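Local coordinates for chitin oligosaccahride binding protein NagB1 (Paenibacillus sp. FPU-7, PDB 7EHP), which binds chitin oligosaccharides such as N,N'-diacetylchitobiose, probably as the extracellular solute-binding component that delivers them to a sugar importer, at residues A[121-127]-A[261-267]; A[147-151]-A[213-218]. All blocks are in the same frame, centred on the assembly; numbering follows the deposited sequence.

Contact 1. Residues A[121-127]-A[261-267]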
loop_
_atom_site.group_PDB
_atom_site.type_symbol
_atom_site.label_atom_id
_atom_site.label_comp_id
_atom_site.label_asym_id
_atom_site.label_seq_id
_atom_site.Cartn_x
_atom_site.Cartn_y
_atom_site.Cartn_z
ATOM N N GLY A 121 5.552 5.906 -4.777
ATOM C CA GLY A 121 6.593 6.817 -5.207
ATOM C C GLY A 121 6.135 8.233 -4.963
ATOM O O GLY A 121 5.292 8.467 -4.093
ATOM N N VAL A 122 6.646 9.174 -5.746
ATOM C CA VAL A 122 6.461 10.591 -5.485
ATOM C C VAL A 122 5.464 11.131 -6.494
ATOM O O VAL A 122 5.744 11.167 -7.699
ATOM C CB VAL A 122 7.791 11.350 -5.553
ATOM C CG1 VAL A 122 7.598 12.805 -5.154
ATOM C CG2 VAL A 122 8.827 10.654 -4.667
ATOM N N PHE A 123 4.292 11.533 -6.000
ATOM C CA PHE A 123 3.416 12.403 -6.763
ATOM C C PHE A 123 3.994 13.811 -6.779
ATOM O O PHE A 123 4.558 14.278 -5.783
ATOM C CB PHE A 123 2.012 12.419 -6.155
ATOM C CG PHE A 123 1.262 11.103 -6.302
ATOM C CD1 PHE A 123 1.540 10.039 -5.457
ATOM C CD2 PHE A 123 0.281 10.944 -7.270
ATOM C CE1 PHE A 123 0.877 8.836 -5.573
ATOM C CE2 PHE A 123 -0.402 9.733 -7.391
ATOM C CZ PHE A 123 -0.097 8.688 -6.526
ATOM N N TYR A 124 3.841 14.519 -7.896
ATOM C CA TYR A 124 4.333 15.890 -7.887
ATOM C C TYR A 124 3.425 16.792 -8.708
ATOM O O TYR A 124 2.625 16.339 -9.532
ATOM C CB TYR A 124 5.791 15.963 -8.372
ATOM C CG TYR A 124 5.985 15.807 -9.866
ATOM C CD1 TYR A 124 5.785 14.564 -10.503
ATOM C CD2 TYR A 124 6.403 16.891 -10.638
ATOM C CE1 TYR A 124 5.973 14.430 -11.866
ATOM C CE2 TYR A 124 6.598 16.765 -12.000
ATOM C CZ TYR A 124 6.384 15.542 -12.607
ATOM O OH TYR A 124 6.593 15.442 -13.959
ATOM N N ASN A 125 3.544 18.089 -8.445
ATOM C CA ASN A 125 2.753 19.104 -9.122
ATOM C C ASN A 125 3.614 19.715 -10.228
ATOM O O ASN A 125 4.570 20.450 -9.952
ATOM C CB ASN A 125 2.270 20.149 -8.118
ATOM C CG ASN A 125 1.405 21.218 -8.752
ATOM O OD1 ASN A 125 1.582 21.557 -9.918
ATOM N ND2 ASN A 125 0.451 21.755 -7.977
ATOM N N LYS A 126 3.256 19.417 -11.481
ATOM C CA LYS A 126 4.012 19.905 -12.633
ATOM C C LYS A 126 4.014 21.426 -12.706
ATOM O O LYS A 126 4.984 22.023 -13.195
ATOM C CB LYS A 126 3.423 19.320 -13.923
ATOM C CG LYS A 126 3.716 17.837 -14.191
ATOM C CD LYS A 126 2.702 17.286 -15.205
ATOM C CE LYS A 126 3.286 16.198 -16.078
ATOM N NZ LYS A 126 3.990 15.173 -15.287
ATOM N N GLN A 127 2.947 22.079 -12.232
ATOM C CA GLN A 127 2.907 23.539 -12.291
ATOM C C GLN A 127 3.756 24.184 -11.194
ATOM O O GLN A 127 4.337 25.257 -11.422
ATOM C CB GLN A 127 1.457 24.032 -12.223
ATOM C CG GLN A 127 1.291 25.517 -11.878
ATOM C CD GLN A 127 1.806 26.470 -12.962
ATOM O OE1 GLN A 127 1.713 26.190 -14.164
ATOM N NE2 GLN A 127 2.358 27.604 -12.532
ATOM N N ASP A 261 -2.022 18.854 -14.082
ATOM C CA ASP A 261 -0.591 18.993 -13.867
ATOM C C ASP A 261 -0.095 18.164 -12.679
ATOM O O ASP A 261 0.930 18.508 -12.066
ATOM C CB ASP A 261 -0.223 20.479 -13.755
ATOM C CG ASP A 261 -1.148 21.250 -12.842
ATOM O OD1 ASP A 261 -1.487 20.723 -11.770
ATOM O OD2 ASP A 261 -1.574 22.367 -13.219
ATOM N N ILE A 262 -0.782 17.050 -12.359
ATOM C CA ILE A 262 -0.300 16.090 -11.365
ATOM C C ILE A 262 0.504 15.012 -12.077
ATOM O O ILE A 262 0.027 14.412 -13.049
ATOM C CB ILE A 262 -1.461 15.465 -10.573
ATOM C CG1 ILE A 262 -1.961 16.421 -9.499
ATOM C CG2 ILE A 262 -0.985 14.182 -9.883
ATOM C CD1 ILE A 262 -3.236 15.969 -8.810
ATOM N N GLY A 263 1.719 14.755 -11.590
ATOM C CA GLY A 263 2.557 13.702 -12.136
ATOM C C GLY A 263 3.098 12.745 -11.087
ATOM O O GLY A 263 2.708 12.797 -9.919
ATOM N N PHE A 264 4.023 11.882 -11.483
ATOM C CA PHE A 264 4.512 10.833 -10.597
ATOM C C PHE A 264 5.895 10.433 -11.079
ATOM O O PHE A 264 6.094 10.260 -12.285
ATOM C CB PHE A 264 3.559 9.626 -10.609
ATOM C CG PHE A 264 4.008 8.459 -9.761
ATOM C CD1 PHE A 264 4.918 7.533 -10.244
ATOM C CD2 PHE A 264 3.481 8.269 -8.493
ATOM C CE1 PHE A 264 5.324 6.463 -9.461
ATOM C CE2 PHE A 264 3.886 7.215 -7.700
ATOM C CZ PHE A 264 4.800 6.296 -8.185
ATOM N N PHE A 265 6.847 10.281 -10.156
ATOM C CA PHE A 265 8.142 9.719 -10.518
ATOM C C PHE A 265 8.647 8.798 -9.415
ATOM O O PHE A 265 8.294 8.943 -8.244
ATOM C CB PHE A 265 9.183 10.815 -10.838
ATOM C CG PHE A 265 9.387 11.827 -9.739
ATOM C CD1 PHE A 265 10.271 11.583 -8.704
ATOM C CD2 PHE A 265 8.714 13.034 -9.763
ATOM C CE1 PHE A 265 10.462 12.519 -7.690
ATOM C CE2 PHE A 265 8.897 13.972 -8.756
ATOM C CZ PHE A 265 9.776 13.714 -7.721
ATOM N N SER A 266 9.482 7.840 -9.809
ATOM C CA SER A 266 10.151 6.988 -8.836
ATOM C C SER A 266 11.091 7.823 -7.970
ATOM O O SER A 266 11.637 8.841 -8.408
ATOM C CB SER A 266 10.918 5.878 -9.551
ATOM O OG SER A 266 11.647 5.088 -8.630
ATOM N N PHE A 267 11.255 7.398 -6.719
ATOM C CA PHE A 267 12.048 8.163 -5.763
ATOM C C PHE A 267 13.483 8.302 -6.263
ATOM O O PHE A 267 14.049 7.336 -6.777
ATOM C CB PHE A 267 12.044 7.476 -4.395
ATOM C CG PHE A 267 12.583 8.326 -3.308
ATOM C CD1 PHE A 267 11.778 9.264 -2.680
ATOM C CD2 PHE A 267 13.925 8.229 -2.941
ATOM C CE1 PHE A 267 12.295 10.078 -1.668
ATOM C CE2 PHE A 267 14.455 9.030 -1.947
ATOM C CZ PHE A 267 13.647 9.965 -1.312
#
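Strands 121-125 and 262-265 run antiparallel in the mixed sheet of what is probably a periplasmic-binding-protein fold, and their backbones satisfy one another in two reciprocal pairs. Val122 N donates to Phe265 O (3.0 Å) and Phe265 N to Val122 O (2.8 Å); Tyr124 N and Gly263 O (2.9 Å) and Gly263 N and Tyr124 O (2.8 Å) repeat the pattern. Where the first strand turns into a helix, Lys126 N adds a short hydrogen bond to Asp261 O (2.6 Å). Asn125 is the N-cap: its OD1 accepts from Ile128 N and, weakly, from Gln127 N (2.7 Å). Lys126 NZ reaches Tyr124 OH (2.9 Å) and forms a salt bridge with Glu340, which also accepts from Phe264 N. Phe264 turns its ring edge to the Phe123 face, while Val122 CB sits over the Phe265 ring in a CH-pi contact. Backbone hydrogen bonds from Gly121, Phe123 and Asn125 to strand 237-243 make strand 121-125 internal to the sheet; helix 336-344 covers Phe123 and Phe264, and helix 165-180 packs on Phe267.

Contact 2. Residues A[147-151]-A[213-218]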
loop_
_atom_site.group_PDB
_atom_site.type_symbol
_atom_site.label_atom_id
_atom_site.label_comp_id
_atom_site.label_asym_id
_atom_site.label_seq_id
_atom_site.Cartn_x
_atom_site.Cartn_y
_atom_site.Cartn_z
ATOM N N ALA A 147 13.533 20.476 -3.078
ATOM C CA ALA A 147 12.896 20.692 -1.783
ATOM C C ALA A 147 13.245 22.060 -1.209
ATOM O O ALA A 147 12.370 22.757 -0.665
ATOM C CB ALA A 147 13.313 19.579 -0.820
ATOM N N ALA A 148 14.521 22.457 -1.312
ATOM C CA ALA A 148 14.951 23.771 -0.826
ATOM C C ALA A 148 14.258 24.909 -1.574
ATOM O O ALA A 148 13.822 25.889 -0.957
ATOM C CB ALA A 148 16.467 23.905 -0.951
ATOM N N LYS A 149 14.147 24.798 -2.901
ATOM C CA LYS A 149 13.443 25.818 -3.680
ATOM C C LYS A 149 11.951 25.811 -3.384
ATOM O O LYS A 149 11.333 26.877 -3.260
ATOM C CB LYS A 149 13.689 25.604 -5.175
ATOM C CG LYS A 149 15.158 25.742 -5.577
ATOM C CD LYS A 149 15.348 25.855 -7.074
ATOM C CE LYS A 149 16.802 26.205 -7.391
ATOM N NZ LYS A 149 17.240 25.615 -8.683
ATOM N N ALA A 150 11.351 24.622 -3.275
ATOM C CA ALA A 150 9.933 24.553 -2.939
ATOM C C ALA A 150 9.665 25.271 -1.627
ATOM O O ALA A 150 8.749 26.098 -1.529
ATOM C CB ALA A 150 9.472 23.091 -2.862
ATOM N N LYS A 151 10.468 24.963 -0.603
ATOM C CA LYS A 151 10.274 25.574 0.707
ATOM C C LYS A 151 10.526 27.074 0.655
ATOM O O LYS A 151 9.805 27.857 1.287
ATOM C CB LYS A 151 11.197 24.913 1.723
ATOM C CG LYS A 151 10.721 24.996 3.156
ATOM C CD LYS A 151 11.615 24.131 4.038
ATOM C CE LYS A 151 11.272 24.296 5.494
ATOM N NZ LYS A 151 9.828 23.977 5.730
ATOM N N LYS A 213 15.229 19.224 8.091
ATOM C CA LYS A 213 15.168 20.372 7.198
ATOM C C LYS A 213 13.748 20.868 6.979
ATOM O O LYS A 213 13.564 21.905 6.329
ATOM C CB LYS A 213 15.801 20.017 5.847
ATOM C CG LYS A 213 17.313 20.086 5.876
ATOM C CD LYS A 213 17.909 19.525 4.608
ATOM C CE LYS A 213 19.429 19.485 4.679
ATOM N NZ LYS A 213 19.998 20.826 5.021
ATOM N N GLY A 214 12.746 20.162 7.509
ATOM C CA GLY A 214 11.376 20.544 7.241
ATOM C C GLY A 214 10.921 20.244 5.832
ATOM O O GLY A 214 10.012 20.906 5.332
ATOM N N TYR A 215 11.553 19.280 5.167
ATOM C CA TYR A 215 11.128 18.883 3.829
ATOM C C TYR A 215 9.952 17.912 3.889
ATOM O O TYR A 215 9.060 17.952 3.037
ATOM C CB TYR A 215 12.298 18.258 3.076
ATOM C CG TYR A 215 13.414 19.236 2.767
ATOM C CD1 TYR A 215 13.245 20.593 2.972
ATOM C CD2 TYR A 215 14.623 18.794 2.240
ATOM C CE1 TYR A 215 14.245 21.492 2.679
ATOM C CE2 TYR A 215 15.630 19.690 1.938
ATOM C CZ TYR A 215 15.430 21.041 2.160
ATOM O OH TYR A 215 16.426 21.940 1.866
ATOM N N LEU A 216 9.951 17.021 4.871
ATOM C CA LEU A 216 8.732 16.340 5.264
ATOM C C LEU A 216 7.900 17.313 6.085
ATOM O O LEU A 216 8.424 17.957 6.998
ATOM C CB LEU A 216 9.064 15.093 6.076
ATOM C CG LEU A 216 9.479 13.904 5.216
ATOM C CD1 LEU A 216 10.167 12.826 6.053
ATOM C CD2 LEU A 216 8.242 13.324 4.507
ATOM N N GLN A 217 6.621 17.433 5.748
ATOM C CA GLN A 217 5.748 18.448 6.329
ATOM C C GLN A 217 5.808 18.488 7.852
ATOM O O GLN A 217 5.558 17.485 8.527
ATOM C CB GLN A 217 4.319 18.192 5.875
ATOM C CG GLN A 217 3.302 19.084 6.535
ATOM C CD GLN A 217 2.077 19.236 5.681
ATOM O OE1 GLN A 217 1.728 18.337 4.914
ATOM N NE2 GLN A 217 1.409 20.372 5.802
ATOM N N GLU A 218 6.116 19.662 8.391
ATOM C CA GLU A 218 6.210 19.823 9.835
ATOM C C GLU A 218 4.832 19.777 10.486
ATOM O O GLU A 218 3.824 20.153 9.884
ATOM C CB GLU A 218 6.891 21.144 10.176
ATOM C CG GLU A 218 8.340 21.199 9.764
ATOM C CD GLU A 218 8.903 22.591 9.931
ATOM O OE1 GLU A 218 9.009 23.320 8.916
ATOM O OE2 GLU A 218 9.195 22.955 11.089
#
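At Lys213, where helix 198-213 runs out, Lys213 O lies 3.4 Å from Lys151 CE, while the end of the Lys213 side chain leads away. Gly214 ends the helix in a Schellman motif with positive phi, and a CB there would clash with the Lys151 amine; Gly214 O accepts a hydrogen bond from Lys151 NZ (3.1 Å). Tyr215 supplies the apolar part of the contact. Ala147 CB stands over the face of the Tyr215 ring, 3.5 Å from the centroid in a CH-pi contact, Lys151 CD meets the ring edge at Tyr215 CE1 (4.0 Å), and Ala148 CB approaches Tyr215 OH (3.4 Å). Leu216 packs on helix 198-213, and Gln217 OE1 accepts from Phe160 N. Glu218 brings the chain back to Lys151, Glu218 OE1 lying 3.4 Å from Lys151 NZ in a salt bridge with a weak hydrogen bond. The small alanines let the tyrosine ring lie close to helix 140-152, and the lysine bridges a carbonyl and a carboxylate: a Schellman-capped helix end docked on the side of a neighbouring helix.

From the N terminus, the chain first enters contact 1 along strand 109-125, then continues through helix 126-132 into helix 140-152, the first half of contact 2. After strand 156-159 and three helices, it returns at 213-218 and closes the smaller loop, its nearest ends 62 residues apart. Helix 225-233 and strand 237-243 follow before 261-267 closes the larger loop, its nearest ends 134 residues apart, so contact 2 is nested inside contact 1. Their centres are 16 Å apart, and the two do not touch. Contact 1 joins neighbouring strands of the central sheet, with the side chain of Phe123 about 11 Å from a bound NAG, whereas contact 2 ties outlying helix 140-152 to the end of helix 198-213.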